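Local coordinates for protein thiosulfate sulfurtransferase TUM1 (Saccharomyces cerevisiae, PDB 3UTN) that transfers sulfur, accepting persulfide sulfur from NFS1 and passing it to UBA4 in the pathway that 2-thiolates the wobble uridine of tRNAs, at residues V122-F125 with S126-R129; F148-Y151 with R152-Y156; L242-E246 with T247-P251. One frame throughout, in Å; residues are numbered along the deposited sequence. Where two conformers were deposited one is given.

Contact 1: V122-F125 with S126-R129; sequences VGNF and SSPR
Asn124 and Ser127 come close across a tight turn, their CA atoms 5.3 Å apart, where the loop after strand 115-119 swings into helix 127-136. No direct hydrogen bond joins the two segments. Pro128 lies against the Asn124 backbone instead, its CD 3.4 Å from Asn124 C, while its CG comes 4.0 Å from Asn124 CB. Ser127 OG sits 3.4 Å from Asn124 CA. A water lies 2.6 Å from Asn124 OD1 and also bonds Ser127 OG. A second water donates to Phe125 O at 2.6 Å and accepts from Arg129 N, linking the end of the loop to the first turn of the helix. With CG anti to the backbone N (chi1 -175°), the Phe125 ring leaves the turn and meets Trp59. Asn124 ND2 binds Lys248 O and Asn146 OD1, and Ser126 OG binds Ala52 O. By topology this loop probably corresponds to the one that holds Cys282 in the second domain, the only domain with the catalytic cysteine. Asp120 OD2 gathers the backbone N-H groups of Phe125, Ser126 and Ser127, and water replaces direct bonds between the segments, so the buried turn probably owes its shape to one carboxylate and bound solvent.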
loop_
_atom_site.group_PDB
_atom_site.type_symbol
_atom_site.label_atom_id
_atom_site.label_comp_id
_atom_site.label_asym_id
_atom_site.label_seq_id
_atom_site.Cartn_x
_atom_site.Cartn_y
_atom_site.Cartn_z
ATOM N N VAL A 122 0.420 9.486 -7.617
ATOM C CA VAL A 122 1.838 9.545 -7.305
ATOM C C VAL A 122 2.575 8.463 -8.068
ATOM O O VAL A 122 3.593 8.723 -8.709
ATOM C CB VAL A 122 2.087 9.418 -5.795
ATOM C CG1 VAL A 122 3.582 9.387 -5.493
ATOM C CG2 VAL A 122 1.425 10.576 -5.078
ATOM N N GLY A 123 2.037 7.256 -8.018
ATOM C CA GLY A 123 2.654 6.130 -8.678
ATOM C C GLY A 123 2.942 5.073 -7.653
ATOM O O GLY A 123 4.020 5.045 -7.068
ATOM N N ASN A 124 1.957 4.221 -7.412
ATOM C CA ASN A 124 2.120 3.117 -6.475
ATOM C C ASN A 124 2.610 3.591 -5.142
ATOM O O ASN A 124 3.551 3.049 -4.565
ATOM C CB ASN A 124 3.062 2.087 -7.053
ATOM C CG ASN A 124 2.441 1.374 -8.202
ATOM O OD1 ASN A 124 1.281 0.991 -8.122
ATOM N ND2 ASN A 124 3.188 1.197 -9.275
ATOM N N PHE A 125 1.954 4.632 -4.671
ATOM C CA PHE A 125 2.334 5.248 -3.443
ATOM C C PHE A 125 1.315 4.884 -2.386
ATOM O O PHE A 125 1.641 4.219 -1.425
ATOM C CB PHE A 125 2.415 6.747 -3.641
ATOM C CG PHE A 125 2.913 7.482 -2.445
ATOM C CD1 PHE A 125 2.074 8.329 -1.746
ATOM C CD2 PHE A 125 4.227 7.330 -2.017
ATOM C CE1 PHE A 125 2.529 9.017 -0.635
ATOM C CE2 PHE A 125 4.691 8.016 -0.906
ATOM C CZ PHE A 125 3.839 8.863 -0.215
ATOM N N SER A 126 0.076 5.306 -2.586
ATOM C CA SER A 126 -0.997 4.989 -1.658
ATOM C C SER A 126 -1.918 3.955 -2.267
ATOM O O SER A 126 -2.692 3.304 -1.571
ATOM C CB SER A 126 -1.789 6.248 -1.357
ATOM O OG SER A 126 -2.184 6.877 -2.565
ATOM N N SER A 127 -1.857 3.827 -3.583
ATOM C CA SER A 127 -2.721 2.887 -4.264
ATOM C C SER A 127 -2.474 1.457 -3.802
ATOM O O SER A 127 -3.430 0.728 -3.600
ATOM C CB SER A 127 -2.612 3.018 -5.778
ATOM O OG SER A 127 -1.286 2.829 -6.206
ATOM N N PRO A 128 -1.200 1.057 -3.592
ATOM C CA PRO A 128 -1.024 -0.312 -3.131
ATOM C C PRO A 128 -1.700 -0.502 -1.791
ATOM O O PRO A 128 -2.405 -1.483 -1.598
ATOM C CB PRO A 128 0.493 -0.449 -2.997
ATOM C CG PRO A 128 1.040 0.578 -3.926
ATOM C CD PRO A 128 0.102 1.727 -3.761
ATOM N N ARG A 129 -1.494 0.448 -0.883
ATOM C CA ARG A 129 -2.152 0.435 0.406
ATOM C C ARG A 129 -3.643 0.262 0.211
ATOM O O ARG A 129 -4.278 -0.549 0.875
ATOM C CB ARG A 129 -1.899 1.749 1.134
ATOM C CG ARG A 129 -2.743 1.913 2.375
ATOM C CD ARG A 129 -2.151 1.081 3.487
ATOM N NE ARG A 129 -3.029 1.026 4.638
ATOM C CZ ARG A 129 -2.644 0.617 5.836
ATOM N NH1 ARG A 129 -1.391 0.246 6.033
ATOM N NH2 ARG A 129 -3.509 0.588 6.836
HETATM O O HOH W 1 -0.916 2.333 -8.589
HETATM O O HOH W 2 0.709 1.993 -0.571
#

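Contact 2: F148-Y151 with R152-Y156; sequences FNQY and REFKY
Phe148 O is gripped twice by Arg152, by the backbone N at 2.7 Å and by the side-chain NE at 3.3 Å, and the two donors come from opposite faces of the carbonyl plane. The arginine side chain was modelled in two conformers, and its contacts here belong to one of them. The backbone bond is the ordinary helical one; NE arrives from above the plane, 65° out of it. To get there the arginine bends at chi3 (-62°), which also lays its guanidinium over one face of the Phe148 ring, the planes 21° apart and Phe148 CD2 3.3 Å from Arg152 CZ. Further back along the chain, Arg152 CD makes a CH-pi contact with the same face. Asn149 OD1 meets NH2 at the guanidinium edge in a weak bond, with amide and guanidinium nearly coplanar; NH2 also binds Arg121 O, and Asn149 ND2 donates to Val122 O. On another side of helix 148-153, Gln150 NE2 donates to the anti lone pair of Glu153 OE1 at 2.8 Å, the carboxylate turned almost perpendicular to the amide. Gln150 OE1 lies at the edge of the Phe154 ring. A Schellman motif ends the helix: Lys155 takes positive phi, and Tyr156 N returns to Tyr151 O at 2.8 Å, which sets Tyr156 CB over the Tyr151 ring. Spread over an aromatic face, with N-H groups meeting three oxygens, this guanidinium is probably fixed in its rotation.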
loop_
_atom_site.group_PDB
_atom_site.type_symbol
_atom_site.label_atom_id
_atom_site.label_comp_id
_atom_site.label_asym_id
_atom_site.label_seq_id
_atom_site.Cartn_x
_atom_site.Cartn_y
_atom_site.Cartn_z
ATOM N N PHE A 148 -1.043 4.670 -12.546
ATOM C CA PHE A 148 -1.708 5.796 -13.132
ATOM C C PHE A 148 -0.741 6.713 -13.856
ATOM O O PHE A 148 -1.119 7.339 -14.835
ATOM C CB PHE A 148 -2.470 6.560 -12.078
ATOM C CG PHE A 148 -3.450 7.531 -12.636
ATOM C CD1 PHE A 148 -4.277 7.177 -13.699
ATOM C CD2 PHE A 148 -3.577 8.792 -12.077
ATOM C CE1 PHE A 148 -5.194 8.079 -14.201
ATOM C CE2 PHE A 148 -4.498 9.692 -12.571
ATOM C CZ PHE A 148 -5.309 9.335 -13.632
ATOM N N ASN A 149 0.497 6.785 -13.375
ATOM C CA ASN A 149 1.531 7.560 -14.051
ATOM C C ASN A 149 1.664 7.114 -15.488
ATOM O O ASN A 149 1.615 7.926 -16.406
ATOM C CB ASN A 149 2.881 7.407 -13.359
ATOM C CG ASN A 149 2.962 8.178 -12.060
ATOM O OD1 ASN A 149 2.084 8.977 -11.741
ATOM N ND2 ASN A 149 4.027 7.951 -11.310
ATOM N N GLN A 150 1.814 5.809 -15.670
ATOM C CA GLN A 150 2.013 5.253 -16.994
ATOM C C GLN A 150 0.732 5.358 -17.767
ATOM O O GLN A 150 0.732 5.681 -18.946
ATOM C CB GLN A 150 2.471 3.808 -16.896
ATOM C CG GLN A 150 3.906 3.704 -16.434
ATOM C CD GLN A 150 4.861 4.387 -17.388
ATOM O OE1 GLN A 150 5.528 3.727 -18.174
ATOM N NE2 GLN A 150 4.924 5.719 -17.327
ATOM N N TYR A 151 -0.364 5.105 -17.064
ATOM C CA TYR A 151 -1.685 5.267 -17.605
ATOM C C TYR A 151 -1.828 6.642 -18.238
ATOM O O TYR A 151 -2.289 6.767 -19.375
ATOM C CB TYR A 151 -2.689 5.100 -16.476
ATOM C CG TYR A 151 -4.101 5.021 -16.938
ATOM C CD1 TYR A 151 -4.707 3.791 -17.155
ATOM C CD2 TYR A 151 -4.838 6.175 -17.157
ATOM C CE1 TYR A 151 -6.019 3.714 -17.577
ATOM C CE2 TYR A 151 -6.142 6.112 -17.591
ATOM C CZ TYR A 151 -6.726 4.877 -17.796
ATOM O OH TYR A 151 -8.019 4.811 -18.215
ATOM N N ARG A 152 -1.434 7.672 -17.495
ATOM C CA ARG A 152 -1.518 9.030 -18.002
ATOM C C ARG A 152 -0.463 9.279 -19.063
ATOM O O ARG A 152 -0.767 9.817 -20.120
ATOM C CB ARG A 152 -1.385 10.039 -16.874
ATOM C CG ARG A 152 -2.657 10.206 -16.071
ATOM C CD ARG A 152 -2.398 11.097 -14.877
ATOM N NE ARG A 152 -1.413 10.502 -13.975
ATOM C CZ ARG A 152 -1.150 10.956 -12.754
ATOM N NH1 ARG A 152 -1.806 12.008 -12.278
ATOM N NH2 ARG A 152 -0.238 10.351 -12.013
ATOM N N GLU A 153 0.766 8.859 -18.785
ATOM C CA GLU A 153 1.872 9.051 -19.724
ATOM C C GLU A 153 1.500 8.533 -21.099
ATOM O O GLU A 153 1.747 9.188 -22.103
ATOM C CB GLU A 153 3.152 8.370 -19.230
ATOM C CG GLU A 153 4.298 8.423 -20.238
ATOM C CD GLU A 153 5.652 8.657 -19.592
ATOM O OE1 GLU A 153 5.969 7.989 -18.579
ATOM O OE2 GLU A 153 6.408 9.511 -20.115
ATOM N N PHE A 154 0.886 7.358 -21.132
ATOM C CA PHE A 154 0.539 6.736 -22.391
ATOM C C PHE A 154 -0.900 7.011 -22.788
ATOM O O PHE A 154 -1.462 6.330 -23.641
ATOM C CB PHE A 154 0.908 5.255 -22.361
ATOM C CG PHE A 154 2.384 5.033 -22.321
ATOM C CD1 PHE A 154 3.126 5.020 -23.498
ATOM C CD2 PHE A 154 3.048 4.911 -21.108
ATOM C CE1 PHE A 154 4.502 4.847 -23.463
ATOM C CE2 PHE A 154 4.425 4.739 -21.067
ATOM C CZ PHE A 154 5.151 4.705 -22.248
ATOM N N LYS A 155 -1.469 8.043 -22.166
ATOM C CA LYS A 155 -2.730 8.637 -22.601
ATOM C C LYS A 155 -3.869 7.627 -22.621
ATOM O O LYS A 155 -4.712 7.615 -23.507
ATOM C CB LYS A 155 -2.552 9.333 -23.955
ATOM C CG LYS A 155 -1.597 10.519 -23.897
ATOM C CD LYS A 155 -1.160 10.949 -25.288
ATOM C CE LYS A 155 -0.147 12.082 -25.213
ATOM N NZ LYS A 155 0.115 12.681 -26.554
ATOM N N TYR A 156 -3.885 6.769 -21.619
ATOM C CA TYR A 156 -5.006 5.883 -21.446
ATOM C C TYR A 156 -6.220 6.708 -21.067
ATOM O O TYR A 156 -6.061 7.849 -20.632
ATOM C CB TYR A 156 -4.666 4.825 -20.421
ATOM C CG TYR A 156 -3.835 3.756 -21.034
ATOM C CD1 TYR A 156 -4.425 2.592 -21.505
ATOM C CD2 TYR A 156 -2.465 3.926 -21.203
ATOM C CE1 TYR A 156 -3.671 1.607 -22.097
ATOM C CE2 TYR A 156 -1.701 2.939 -21.793
ATOM C CZ TYR A 156 -2.317 1.786 -22.237
ATOM O OH TYR A 156 -1.579 0.806 -22.828
#

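Contact 3: L242-E246 with T247-P251; sequences LLDPE and TKTYP
Asp244 and Thr247 make the tight knot of this turn. Asp244 OD2 accepts from Thr247 N at 2.8 Å in a nearly straight bond (173°), nearly along its C-O axis, and from Thr247 OG1 at 2.9 Å, which comes from above the carboxylate plane. Glu246 N is a third, weak donor to the same oxygen. Chi1 of 172° carries the carboxylate away from Asp244's own N and over the turn toward these donors. Thr247 OG1 in turn accepts from Thr249 N, an ST turn. Two backbone bonds tie Asp244 across the turn, its N to Thr249 O at 2.7 Å and its O from Lys248 N. An alanine at Asp244 would take away the shared acceptor, and Thr247 N and its hydroxyl would probably lose their common mate, leaving the turn less firmly closed.

Next to the knot, Leu243 CD2 rests over one face of the Tyr250 ring, 3.6 Å from its centroid, in a CH-pi contact. The exposed side is looser. Pro245 and Glu246 lie at the surface; Glu246 OE2 comes 2.9 Å from Asp244 OD2 without a hydrogen bond, and the two carboxylates would probably disfavour each other. The Lys248 chain, bent at chi2, folds back to put NZ 2.8 Å from Pro245 O; a water that accepts from NZ and lies 2.9 Å from Leu243 O extends this outer link.

The loop lies between strand 234-236 and helix 255-267. Leu242 and Pro251 touch that helix, Tyr250 packs on helix 286-297 and binds Ile290 O through its hydroxyl, and Thr247 and Thr249 meet Gln150 of helix 148-153.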
loop_
_atom_site.group_PDB
_atom_site.type_symbol
_atom_site.label_atom_id
_atom_site.label_comp_id
_atom_site.label_asym_id
_atom_site.label_seq_id
_atom_site.Cartn_x
_atom_site.Cartn_y
_atom_site.Cartn_z
ATOM N N LEU A 242 11.767 -0.465 -5.145
ATOM C CA LEU A 242 11.003 -1.534 -5.760
ATOM C C LEU A 242 10.089 -1.012 -6.855
ATOM O O LEU A 242 9.347 -1.764 -7.471
ATOM C CB LEU A 242 10.232 -2.311 -4.693
ATOM C CG LEU A 242 11.143 -3.007 -3.682
ATOM C CD1 LEU A 242 10.321 -3.845 -2.730
ATOM C CD2 LEU A 242 12.164 -3.888 -4.380
ATOM N N LEU A 243 10.158 0.289 -7.096
ATOM C CA LEU A 243 9.376 0.905 -8.144
ATOM C C LEU A 243 10.322 1.438 -9.185
ATOM O O LEU A 243 11.443 1.831 -8.860
ATOM C CB LEU A 243 8.538 2.048 -7.581
ATOM C CG LEU A 243 7.542 1.654 -6.491
ATOM C CD1 LEU A 243 6.796 2.886 -6.015
ATOM C CD2 LEU A 243 6.575 0.604 -7.013
ATOM N N ASP A 244 9.883 1.452 -10.435
ATOM C CA ASP A 244 10.664 2.121 -11.453
ATOM C C ASP A 244 10.885 3.565 -10.998
ATOM O O ASP A 244 9.936 4.232 -10.586
ATOM C CB ASP A 244 9.976 2.074 -12.809
ATOM C CG ASP A 244 10.679 2.935 -13.835
ATOM O OD1 ASP A 244 11.556 2.412 -14.551
ATOM O OD2 ASP A 244 10.375 4.144 -13.895
ATOM N N PRO A 245 12.146 4.038 -11.050
ATOM C CA PRO A 245 12.533 5.342 -10.507
ATOM C C PRO A 245 11.715 6.517 -11.039
ATOM O O PRO A 245 11.391 7.430 -10.277
ATOM C CB PRO A 245 13.994 5.480 -10.935
ATOM C CG PRO A 245 14.478 4.076 -11.030
ATOM C CD PRO A 245 13.313 3.301 -11.572
ATOM N N GLU A 246 11.380 6.500 -12.325
ATOM C CA GLU A 246 10.671 7.634 -12.905
ATOM C C GLU A 246 9.152 7.442 -12.927
ATOM O O GLU A 246 8.411 8.342 -12.549
ATOM C CB GLU A 246 11.229 8.018 -14.288
ATOM C CG GLU A 246 11.020 7.010 -15.413
ATOM C CD GLU A 246 12.103 5.945 -15.498
ATOM O OE1 GLU A 246 13.146 6.070 -14.814
ATOM O OE2 GLU A 246 11.906 4.973 -16.262
ATOM N N THR A 247 8.706 6.258 -13.334
ATOM C CA THR A 247 7.286 5.995 -13.547
ATOM C C THR A 247 6.610 5.486 -12.284
ATOM O O THR A 247 5.389 5.473 -12.191
ATOM C CB THR A 247 7.076 4.962 -14.664
ATOM O OG1 THR A 247 7.566 3.686 -14.232
ATOM C CG2 THR A 247 7.813 5.384 -15.936
ATOM N N LYS A 248 7.417 5.048 -11.323
ATOM C CA LYS A 248 6.922 4.493 -10.064
ATOM C C LYS A 248 6.065 3.252 -10.280
ATOM O O LYS A 248 5.312 2.850 -9.404
ATOM C CB LYS A 248 6.158 5.547 -9.250
ATOM C CG LYS A 248 6.930 6.829 -8.993
ATOM C CD LYS A 248 8.251 6.531 -8.309
ATOM C CE LYS A 248 9.054 7.800 -8.085
ATOM N NZ LYS A 248 10.428 7.444 -7.636
ATOM N N THR A 249 6.174 2.650 -11.457
ATOM C CA THR A 249 5.483 1.403 -11.686
ATOM C C THR A 249 6.212 0.334 -10.922
ATOM O O THR A 249 7.430 0.407 -10.715
ATOM C CB THR A 249 5.478 0.962 -13.156
ATOM O OG1 THR A 249 6.806 1.065 -13.685
ATOM C CG2 THR A 249 4.521 1.803 -13.963
ATOM N N TYR A 250 5.456 -0.656 -10.492
ATOM C CA TYR A 250 6.056 -1.898 -10.114
ATOM C C TYR A 250 6.601 -2.481 -11.382
ATOM O O TYR A 250 5.927 -2.454 -12.410
ATOM C CB TYR A 250 5.022 -2.837 -9.571
ATOM C CG TYR A 250 4.600 -2.480 -8.196
ATOM C CD1 TYR A 250 5.437 -2.726 -7.115
ATOM C CD2 TYR A 250 3.361 -1.901 -7.966
ATOM C CE1 TYR A 250 5.049 -2.393 -5.837
ATOM C CE2 TYR A 250 2.956 -1.580 -6.691
ATOM C CZ TYR A 250 3.806 -1.824 -5.637
ATOM O OH TYR A 250 3.407 -1.503 -4.383
ATOM N N PRO A 251 7.834 -2.989 -11.323
ATOM C CA PRO A 251 8.357 -3.742 -12.443
ATOM C C PRO A 251 7.423 -4.895 -12.727
ATOM O O PRO A 251 6.650 -5.299 -11.856
ATOM C CB PRO A 251 9.689 -4.265 -11.915
ATOM C CG PRO A 251 10.098 -3.256 -10.908
ATOM C CD PRO A 251 8.825 -2.827 -10.250
HETATM O O HOH W 3 11.065 4.461 -7.655
#

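Going from the N terminus, contact 1 (122-129) turns the chain from strand 115-119 into helix 127-136; contact 2 (148-156) follows strand 141-145 and closes the end of helix 148-153. Contact 3 (242-251) comes much later, in the loop between strand 234-236 and helix 255-267 of the second rhodanese domain. The three run in series, neither nesting nor crossing. They meet in space all the same: Asn149 ND2 reaches both Val122 O of contact 1 and Thr247 O of contact 3, while Pro128 packs on Tyr250. Contact 3 therefore lays a loop of the catalytic domain across the loop and helix end of the first domain, tying the rhodanese halves together.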